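Local coordinates for acetyl-xylan esterase (Streptomyces lividans, PDB 2CC0), which probably removes acetyl groups from acetylated xylan in plant cell walls as a metal-dependent family 4 carbohydrate esterase, at residues Arg32-Gln38 / Gly56-His62; Asn37-Ala43 / Ser63-Pro67; Val49-Val53 / Gly90-Gly94; Met77-Ser82 / Val113-Leu119. All coordinates share one frame. Where two conformers were deposited one is given. Numbering follows the deposited sequence.

Interaction 1. Residues Arg32-Gln38 / Gly56-His62. With ZN (zinc ion), chain C.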
# COMPACT_ATOMS: atom_id res chain seq x y z
N ARG A 32 -11.86 -1.62 16.40
CA ARG A 32 -11.29 -2.88 15.96
C ARG A 32 -9.92 -2.58 15.36
O ARG A 32 -9.64 -1.45 14.92
CB ARG A 32 -12.18 -3.59 14.94
CG ARG A 32 -13.60 -3.86 15.52
CD ARG A 32 -14.51 -4.46 14.49
NE ARG A 32 -14.15 -5.86 14.29
CZ ARG A 32 -14.74 -6.69 13.43
NH1 ARG A 32 -15.76 -6.26 12.67
NH2 ARG A 32 -14.33 -7.95 13.34
N ALA A 33 -9.05 -3.59 15.37
CA ALA A 33 -7.67 -3.36 14.94
C ALA A 33 -7.05 -4.66 14.52
O ALA A 33 -7.62 -5.76 14.78
CB ALA A 33 -6.89 -2.73 16.09
N THR A 34 -5.90 -4.55 13.85
CA THR A 34 -5.12 -5.70 13.43
C THR A 34 -3.90 -5.84 14.32
O THR A 34 -3.11 -4.90 14.46
CB THR A 34 -4.68 -5.58 11.94
OG1 THR A 34 -5.85 -5.43 11.15
CG2 THR A 34 -3.97 -6.88 11.51
N MET A 35 -3.78 -7.02 14.93
CA MET A 35 -2.68 -7.33 15.88
C MET A 35 -1.62 -8.13 15.12
O MET A 35 -1.88 -9.29 14.74
CB MET A 35 -3.19 -8.14 17.09
CG MET A 35 -4.58 -7.70 17.61
SD MET A 35 -4.71 -5.93 17.97
CE MET A 35 -4.03 -5.85 19.62
N PHE A 36 -0.44 -7.51 14.92
CA PHE A 36 0.67 -8.18 14.22
C PHE A 36 1.51 -8.87 15.29
O PHE A 36 2.41 -8.27 15.89
CB PHE A 36 1.49 -7.18 13.40
CG PHE A 36 0.80 -6.76 12.13
CD1 PHE A 36 -0.12 -5.71 12.14
CD2 PHE A 36 1.06 -7.45 10.93
CE1 PHE A 36 -0.77 -5.34 10.94
CE2 PHE A 36 0.42 -7.07 9.74
CZ PHE A 36 -0.49 -6.03 9.76
N ASN A 37 1.14 -10.13 15.56
CA ASN A 37 1.79 -10.91 16.64
C ASN A 37 3.12 -11.52 16.20
O ASN A 37 3.27 -11.97 15.05
CB ASN A 37 0.89 -12.08 17.07
CG ASN A 37 -0.37 -11.65 17.84
OD1 ASN A 37 -0.55 -10.48 18.28
ND2 ASN A 37 -1.20 -12.61 18.08
N GLN A 38 4.06 -11.63 17.14
CA GLN A 38 5.24 -12.48 16.88
C GLN A 38 4.87 -13.94 17.14
O GLN A 38 4.17 -14.24 18.13
CB GLN A 38 6.40 -12.12 17.81
CG GLN A 38 6.99 -10.73 17.50
CD GLN A 38 8.22 -10.45 18.30
OE1 GLN A 38 8.98 -11.37 18.61
NE2 GLN A 38 8.44 -9.19 18.63
N GLY A 56 -12.74 -8.84 18.77
CA GLY A 56 -13.11 -8.29 17.46
C GLY A 56 -11.90 -7.85 16.66
O GLY A 56 -12.04 -7.10 15.69
N MET A 57 -10.71 -8.34 17.02
CA MET A 57 -9.48 -7.98 16.27
C MET A 57 -9.19 -8.99 15.16
O MET A 57 -9.70 -10.12 15.19
CB MET A 57 -8.25 -7.91 17.20
CG MET A 57 -8.46 -7.08 18.49
SD MET A 57 -9.01 -5.40 18.13
CE MET A 57 -10.16 -5.07 19.49
N TRP A 58 -8.34 -8.60 14.21
CA TRP A 58 -7.77 -9.50 13.19
C TRP A 58 -6.34 -9.75 13.64
O TRP A 58 -5.72 -8.89 14.26
CB TRP A 58 -7.82 -8.87 11.80
CG TRP A 58 -9.24 -8.53 11.45
CD1 TRP A 58 -10.19 -9.41 11.01
CD2 TRP A 58 -9.88 -7.26 11.58
NE1 TRP A 58 -11.40 -8.74 10.84
CE2 TRP A 58 -11.24 -7.42 11.19
CE3 TRP A 58 -9.45 -5.99 11.99
CZ2 TRP A 58 -12.16 -6.36 11.17
CZ3 TRP A 58 -10.38 -4.93 11.99
CH2 TRP A 58 -11.73 -5.13 11.59
N VAL A 59 -5.85 -10.95 13.36
CA VAL A 59 -4.52 -11.34 13.82
C VAL A 59 -3.66 -11.57 12.58
O VAL A 59 -4.07 -12.24 11.62
CB VAL A 59 -4.56 -12.63 14.68
CG1 VAL A 59 -3.15 -12.93 15.22
CG2 VAL A 59 -5.59 -12.47 15.81
N ALA A 60 -2.45 -11.01 12.62
CA ALA A 60 -1.54 -11.04 11.49
C ALA A 60 -0.13 -11.43 11.92
O ALA A 60 0.15 -11.55 13.12
CB ALA A 60 -1.55 -9.69 10.75
N ASN A 61 0.70 -11.69 10.92
CA ASN A 61 2.04 -12.31 11.10
C ASN A 61 3.12 -11.23 11.22
O ASN A 61 3.23 -10.37 10.32
CB ASN A 61 2.28 -13.25 9.89
CG ASN A 61 3.57 -14.07 9.97
OD1 ASN A 61 4.64 -13.59 10.38
ND2 ASN A 61 3.48 -15.31 9.47
N HIS A 62 3.93 -11.29 12.28
CA HIS A 62 4.99 -10.30 12.49
C HIS A 62 6.36 -11.00 12.70
O HIS A 62 7.24 -10.44 13.36
CB HIS A 62 4.66 -9.37 13.66
CG HIS A 62 5.49 -8.12 13.72
ND1 HIS A 62 5.88 -7.40 12.60
CD2 HIS A 62 5.95 -7.43 14.79
CE1 HIS A 62 6.57 -6.33 12.98
NE2 HIS A 62 6.63 -6.33 14.30
ZN ZN C . 7.80 -5.11 15.56
O HOH W 1 -12.54 -10.38 14.56
O HOH W 2 8.36 -3.52 16.77
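The R32 guanidinium lies with one face against the indole of W58 (CZ to CZ2 3.4 Å) while its edge turns to the backbone: R32 NE donates to G56 O at 2.8 Å. G56, with positive phi, ends the preceding helix in a Schellman motif, so the arginine ties this helix end to the chain leading into the neighbouring strand. From there 34-37 and 58-61 run as parallel strands in direct register, T34 beside W58 and F36 beside A60. Their ladder alternates: W58 N to A33 O (3.0 Å), M35 N to W58 O (2.8 Å), A60 N to M35 O (2.8 Å), N37 N to A60 O (3.0 Å) and H62 N to N37 O (2.9 Å). On the face bearing T34 and F36, A60 CB sits over the phenyl ring of F36 in a CH-pi contact, 3.7 Å from its centroid. On the other face M35 CG packs on M57 CB (3.7 Å), beneath helices 19-28 and 46-54. Just past the strand, H62 NE2 binds zinc at 2.1 Å, its ND1 held by the carbonyl of R100. A metal ligand at the C-terminal end of a parallel strand is typical of the polysaccharide deacetylase barrel.

Interaction 2. Residues Asn37-Ala43 / Ser63-Pro67. With ZN (zinc ion), chain C.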
# COMPACT_ATOMS: atom_id res chain seq x y z
N ASN A 37 1.14 -10.13 15.56
CA ASN A 37 1.79 -10.91 16.64
C ASN A 37 3.12 -11.52 16.20
O ASN A 37 3.27 -11.97 15.05
CB ASN A 37 0.89 -12.08 17.07
CG ASN A 37 -0.37 -11.65 17.84
OD1 ASN A 37 -0.55 -10.48 18.28
ND2 ASN A 37 -1.20 -12.61 18.08
N GLN A 38 4.06 -11.63 17.14
CA GLN A 38 5.24 -12.48 16.88
C GLN A 38 4.87 -13.94 17.14
O GLN A 38 4.17 -14.24 18.13
CB GLN A 38 6.40 -12.12 17.81
CG GLN A 38 6.99 -10.73 17.50
CD GLN A 38 8.22 -10.45 18.30
OE1 GLN A 38 8.98 -11.37 18.61
NE2 GLN A 38 8.44 -9.19 18.63
N GLY A 39 5.35 -14.82 16.28
CA GLY A 39 5.04 -16.27 16.45
C GLY A 39 5.45 -16.79 17.83
O GLY A 39 4.71 -17.56 18.46
N GLN A 40 6.61 -16.37 18.34
CA GLN A 40 7.05 -16.91 19.65
C GLN A 40 6.05 -16.56 20.75
O GLN A 40 5.84 -17.35 21.66
CB GLN A 40 8.46 -16.43 20.01
CG GLN A 40 8.59 -14.94 20.24
CD GLN A 40 10.02 -14.54 20.55
OE1 GLN A 40 10.78 -15.33 21.15
NE2 GLN A 40 10.39 -13.32 20.20
N TYR A 41 5.47 -15.37 20.69
CA TYR A 41 4.49 -14.93 21.70
C TYR A 41 3.11 -15.56 21.49
O TYR A 41 2.40 -15.82 22.47
CB TYR A 41 4.39 -13.41 21.77
CG TYR A 41 5.71 -12.73 22.10
CD1 TYR A 41 6.60 -13.32 23.00
CD2 TYR A 41 6.07 -11.50 21.51
CE1 TYR A 41 7.84 -12.70 23.30
CE2 TYR A 41 7.29 -10.89 21.80
CZ TYR A 41 8.16 -11.50 22.70
OH TYR A 41 9.37 -10.91 23.03
N ALA A 42 2.73 -15.79 20.22
CA ALA A 42 1.50 -16.54 19.94
C ALA A 42 1.62 -17.96 20.52
O ALA A 42 0.67 -18.48 21.13
CB ALA A 42 1.24 -16.60 18.47
N ALA A 43 2.79 -18.58 20.33
CA ALA A 43 3.05 -19.94 20.84
C ALA A 43 2.99 -19.98 22.37
O ALA A 43 2.46 -20.94 22.96
CB ALA A 43 4.42 -20.43 20.34
N SER A 63 6.54 -12.16 12.04
CA SER A 63 7.73 -13.05 12.17
C SER A 63 7.73 -13.78 13.51
O SER A 63 6.91 -13.49 14.39
CB SER A 63 9.05 -12.30 11.97
OG SER A 63 9.45 -11.67 13.19
N TYR A 64 8.66 -14.73 13.66
CA TYR A 64 8.69 -15.56 14.87
C TYR A 64 9.45 -14.90 16.01
O TYR A 64 8.98 -14.92 17.15
CB TYR A 64 9.24 -16.97 14.59
CG TYR A 64 8.74 -17.97 15.61
CD1 TYR A 64 7.49 -18.57 15.46
CD2 TYR A 64 9.51 -18.31 16.74
CE1 TYR A 64 6.99 -19.50 16.40
CE2 TYR A 64 9.01 -19.22 17.69
CZ TYR A 64 7.77 -19.81 17.52
OH TYR A 64 7.29 -20.70 18.47
N THR A 65 10.60 -14.31 15.70
CA THR A 65 11.48 -13.76 16.74
C THR A 65 11.87 -12.28 16.48
O THR A 65 12.74 -11.74 17.18
CB THR A 65 12.81 -14.58 16.84
OG1 THR A 65 13.60 -14.38 15.65
CG2 THR A 65 12.56 -16.08 17.05
N HIS A 66 11.26 -11.64 15.48
CA HIS A 66 11.50 -10.24 15.16
C HIS A 66 12.97 -9.94 14.71
O HIS A 66 13.56 -8.97 15.17
CB HIS A 66 11.09 -9.34 16.36
CG HIS A 66 10.77 -7.93 16.00
ND1 HIS A 66 11.73 -6.96 15.81
CD2 HIS A 66 9.57 -7.31 15.81
CE1 HIS A 66 11.15 -5.81 15.52
NE2 HIS A 66 9.84 -5.99 15.52
N PRO A 67 13.52 -10.77 13.81
CA PRO A 67 14.88 -10.48 13.32
C PRO A 67 14.83 -9.37 12.28
O PRO A 67 13.75 -9.05 11.78
CB PRO A 67 15.28 -11.79 12.62
CG PRO A 67 14.00 -12.34 12.12
CD PRO A 67 12.96 -11.99 13.17
ZN ZN C . 7.80 -5.11 15.56
O HOH W 2 8.36 -3.52 16.77
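Two successive amides of a helix's first turn are satisfied by two successive carbonyls of a loop: G39 N donates to S63 O (2.8 Å) and Q40 N to Y64 O (3.0 Å). Early amides of a helix lack acceptors within it, and here the chain after strand 58-61 supplies them. Q38, at the N-cap position, adds a CA-H...O contact to S63 O (CA to O 3.2 Å). The approach is so close that the CA atoms of G39 and Y64 are 4.0 Å apart, and a CB on G39 would clash with the tyrosine ring. Y64 instead lays one ring face over the backbone, CE1 3.4 Å from G39 C, and its OH reaches A43 CB at 3.4 Å. The Q40 side chain folds back, NE2 donating to Q38 OE1 (2.9 Å), while Q38 NE2 bonds to D13 and packs 3.5 Å from H66 CB. Within the loop, S63 OG accepts from H66 N at 2.9 Å, an ST motif that shapes the turn carrying H66, whose NE2 binds zinc at 2.2 Å. With H62 and D13, H66 makes up the protein ligands of the metal. Helix 74-90 backs the loop through E80, which accepts hydrogen bonds from Y64 N and T65 OG1, and A42 of helix 39-44 packs against V49 of helix 46-54 and I88 of helix 74-90.

Interaction 3. Residues Val49-Val53 / Gly90-Gly94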
# COMPACT_ATOMS: atom_id res chain seq x y z
N VAL A 49 -4.03 -15.04 22.17
CA VAL A 49 -4.31 -14.97 20.72
C VAL A 49 -5.82 -15.03 20.49
O VAL A 49 -6.40 -14.21 19.74
CB VAL A 49 -3.63 -16.09 19.94
CG1 VAL A 49 -4.02 -16.04 18.46
CG2 VAL A 49 -2.09 -16.00 20.09
N ARG A 50 -6.47 -16.00 21.14
CA ARG A 50 -7.94 -16.11 21.09
C ARG A 50 -8.63 -14.87 21.65
O ARG A 50 -9.68 -14.45 21.13
CB ARG A 50 -8.43 -17.33 21.87
CG ARG A 50 -8.37 -18.62 21.08
CD ARG A 50 -9.19 -18.59 19.76
NE ARG A 50 -10.60 -18.21 19.88
CZ ARG A 50 -11.45 -18.22 18.86
NH1 ARG A 50 -11.03 -18.62 17.65
NH2 ARG A 50 -12.72 -17.85 19.01
N ALA A 51 -8.06 -14.27 22.70
CA ALA A 51 -8.68 -13.09 23.31
C ALA A 51 -8.74 -11.95 22.29
O ALA A 51 -9.70 -11.21 22.23
CB ALA A 51 -7.93 -12.66 24.58
N GLN A 52 -7.72 -11.88 21.43
CA GLN A 52 -7.73 -10.85 20.37
C GLN A 52 -8.91 -11.07 19.43
O GLN A 52 -9.63 -10.12 19.08
CB GLN A 52 -6.42 -10.86 19.59
CG GLN A 52 -5.23 -10.52 20.46
CD GLN A 52 -3.91 -10.84 19.78
OE1 GLN A 52 -3.80 -11.80 18.97
NE2 GLN A 52 -2.92 -10.04 20.07
N VAL A 53 -9.09 -12.31 19.02
CA VAL A 53 -10.22 -12.67 18.13
C VAL A 53 -11.55 -12.34 18.80
O VAL A 53 -12.45 -11.71 18.18
CB VAL A 53 -10.15 -14.16 17.72
CG1 VAL A 53 -11.36 -14.54 16.82
CG2 VAL A 53 -8.81 -14.46 17.01
N GLY A 90 -2.53 -22.38 15.17
CA GLY A 90 -2.61 -23.36 16.27
C GLY A 90 -3.28 -22.80 17.51
O GLY A 90 -3.97 -23.51 18.23
N ALA A 91 -3.10 -21.49 17.74
CA ALA A 91 -3.68 -20.84 18.90
C ALA A 91 -5.13 -20.42 18.71
O ALA A 91 -5.75 -19.92 19.65
CB ALA A 91 -2.84 -19.64 19.29
N GLY A 92 -5.68 -20.59 17.50
CA GLY A 92 -7.07 -20.18 17.23
C GLY A 92 -7.22 -18.80 16.62
O GLY A 92 -8.33 -18.26 16.54
N GLY A 93 -6.09 -18.22 16.19
CA GLY A 93 -6.09 -16.89 15.56
C GLY A 93 -6.36 -16.84 14.06
O GLY A 93 -6.28 -15.77 13.46
N GLY A 94 -6.70 -17.97 13.46
CA GLY A 94 -6.83 -18.07 12.00
C GLY A 94 -5.47 -18.22 11.32
O GLY A 94 -4.41 -18.19 11.96
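A helical turn, 49-53, faces a chain that has just stopped being helical. G92 is the first residue to leave helical angles after helix 74-90, and its positive phi (95°) closes that helix with a Schellman motif; G93 returns to negative phi and G94 is positive again (80°). The nearest backbone pairs are V49 with G93 and R50 with G92, their CA atoms 5.8 and 5.7 Å apart. Glycine suits this path twice over: at G92 a CB would strike both the preceding carbonyl and R50 CD, and at G93 it would run into V49 CG1. The contact thus sets the C-terminal end of one helix against the side of another, on the outside of the parallel sheet of this deacetylase-family domain, where helix 46-54 covers strands 34-37 and 58-61. V49 points at the turn, its CB 3.7 Å from A91 CB and its CG1 3.7 Å from G93 CA. One helical turn on, V53 CG2 adds a looser touch, 3.9 Å from G93 CA. R50 curls over the outer edge of the contact: its CG lies 3.3 Å from A91 O, and its NH1 donates to G92 O at 2.9 Å, with the carbonyl near the plane of the guanidinium. NH2 of the same arginine forms a salt bridge with D54, one helical turn along from R50.

Interaction 4. Residues Met77-Ser82 / Val113-Leu119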
# COMPACT_ATOMS: atom_id res chain seq x y z
N MET A 77 14.22 -16.95 6.44
CA MET A 77 13.01 -16.12 6.33
C MET A 77 11.77 -17.00 6.26
O MET A 77 10.73 -16.72 6.89
CB MET A 77 13.04 -15.24 5.08
CG MET A 77 14.18 -14.22 4.95
SD MET A 77 13.88 -13.37 3.39
CE MET A 77 15.35 -12.33 3.21
N ASP A 78 11.87 -18.09 5.49
CA ASP A 78 10.79 -19.05 5.33
C ASP A 78 10.42 -19.66 6.69
O ASP A 78 9.25 -19.71 7.07
CB ASP A 78 11.20 -20.11 4.32
CG ASP A 78 10.03 -20.94 3.84
OD1 ASP A 78 9.38 -21.59 4.67
OD2 ASP A 78 9.76 -20.95 2.61
N SER A 79 11.43 -20.10 7.45
CA SER A 79 11.20 -20.62 8.79
C SER A 79 10.48 -19.62 9.70
O SER A 79 9.53 -19.97 10.39
CB SER A 79 12.54 -21.04 9.41
OG SER A 79 12.35 -21.54 10.72
N GLU A 80 10.94 -18.38 9.71
CA GLU A 80 10.35 -17.36 10.56
C GLU A 80 8.88 -17.13 10.22
O GLU A 80 8.01 -17.03 11.10
CB GLU A 80 11.14 -16.05 10.39
CG GLU A 80 12.48 -16.03 11.15
CD GLU A 80 12.37 -15.55 12.59
OE1 GLU A 80 11.40 -14.87 12.95
OE2 GLU A 80 13.30 -15.86 13.38
N ILE A 81 8.59 -17.03 8.93
CA ILE A 81 7.21 -16.77 8.49
C ILE A 81 6.29 -18.00 8.70
O ILE A 81 5.18 -17.89 9.27
CB ILE A 81 7.20 -16.25 7.04
CG1 ILE A 81 7.60 -14.76 7.07
CG2 ILE A 81 5.82 -16.40 6.43
CD1 ILE A 81 7.84 -14.14 5.69
N SER A 82 6.76 -19.17 8.26
CA SER A 82 5.94 -20.37 8.37
C SER A 82 5.65 -20.76 9.82
O SER A 82 4.53 -21.13 10.15
CB SER A 82 6.57 -21.52 7.59
OG SER A 82 7.85 -21.81 8.09
N VAL A 113 9.03 -15.04 -0.24
CA VAL A 113 8.59 -15.87 0.86
C VAL A 113 7.16 -15.49 1.28
O VAL A 113 6.35 -16.37 1.48
CB VAL A 113 9.56 -15.83 2.08
CG1 VAL A 113 9.02 -16.72 3.20
CG2 VAL A 113 10.97 -16.28 1.64
N GLU A 114 6.87 -14.19 1.38
CA GLU A 114 5.50 -13.75 1.66
C GLU A 114 4.52 -14.38 0.67
O GLU A 114 3.48 -14.91 1.07
CB GLU A 114 5.37 -12.23 1.55
CG GLU A 114 6.14 -11.46 2.61
CD GLU A 114 6.37 -10.00 2.22
OE1 GLU A 114 5.91 -9.56 1.13
OE2 GLU A 114 6.99 -9.27 3.02
N ALA A 115 4.85 -14.32 -0.63
CA ALA A 115 3.96 -14.83 -1.69
C ALA A 115 3.73 -16.34 -1.53
O ALA A 115 2.60 -16.81 -1.68
CB ALA A 115 4.53 -14.53 -3.07
N LYS A 116 4.80 -17.07 -1.19
CA LYS A 116 4.69 -18.52 -0.97
C LYS A 116 3.57 -18.84 0.04
O LYS A 116 2.83 -19.81 -0.14
CB LYS A 116 6.03 -19.06 -0.45
CG LYS A 116 6.00 -20.57 -0.14
CD LYS A 116 7.36 -21.11 0.29
CE LYS A 116 7.20 -22.52 0.86
NZ LYS A 116 8.54 -23.00 1.32
N TYR A 117 3.48 -18.03 1.10
CA TYR A 117 2.53 -18.26 2.21
C TYR A 117 1.22 -17.49 2.07
O TYR A 117 0.40 -17.47 3.00
CB TYR A 117 3.22 -18.00 3.57
CG TYR A 117 4.23 -19.11 3.83
CD1 TYR A 117 3.82 -20.35 4.30
CD2 TYR A 117 5.58 -18.94 3.51
CE1 TYR A 117 4.73 -21.40 4.49
CE2 TYR A 117 6.52 -19.98 3.71
CZ TYR A 117 6.07 -21.22 4.17
OH TYR A 117 6.96 -22.27 4.35
N GLY A 118 1.03 -16.87 0.89
CA GLY A 118 -0.18 -16.10 0.63
C GLY A 118 -0.36 -14.88 1.51
O GLY A 118 -1.50 -14.51 1.84
N LEU A 119 0.76 -14.25 1.87
CA LEU A 119 0.75 -13.08 2.74
C LEU A 119 0.93 -11.77 1.96
O LEU A 119 1.82 -11.65 1.13
CB LEU A 119 1.89 -13.20 3.77
CG LEU A 119 1.70 -14.33 4.79
CD1 LEU A 119 3.03 -14.65 5.47
CD2 LEU A 119 0.65 -13.99 5.88
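D78 uses both carboxylate oxygens across the gap: OD1 accepts a short hydrogen bond from Y117 OH (2.5 Å), and OD2 forms a salt bridge with K116 NZ (2.7 Å). The lysine is fully extended to reach it from the last turn of helix 108-116. The tyrosine, the first residue beyond that helix, presents a ring face to S82 CA, and its OH lies 3.3 Å from S82 CB; S82 OG donates back to D78 O (2.7 Å). Inward from this polar edge the packing is apolar. V113 CG1 approaches D78 CA at 3.6 Å, bringing the helices close at this point, and meets I81 CD1 at 3.8 Å. I81 CG2 then bridges to Y117 CD2 (3.9 Å) and to L119 CD1 (3.4 Å). L119 can turn in against I81 because G118, with positive phi, reverses the chain. F99 of strand 98-99 continues the apolar packing, touching I81 and L119 and also the E114 side chain. The pairing of L119 N with E114 O (2.9 Å) and G118 N with A115 O (3.0 Å) around a glycine at C-prime is the classic Schellman helix ending, leading from helix 108-116 into strand 120-121.

How the interactions relate
The four contacts run outward from the central sheet of the deacetylase domain, where interaction 1 lies. Interaction 2, 12 Å away between centres, continues from the same strand ends, and the two supply H62 and H66 to one zinc ion. Interaction 3, its centre 9 Å from that of interaction 1, lies on the helix 46-54 that packs on these strands; Q52 bonds to N37 and probably to the backbone of M57. E80 links interaction 4 to the metal-bearing loop. Segments of interactions 1, 2 and 3 alternate along the chain; interaction 4 opens after interactions 1 and 2 close but alternates with interaction 3, 19 Å away between centres. Helix 74-90 joins those two, contributing to interaction 4 and ending at interaction 3.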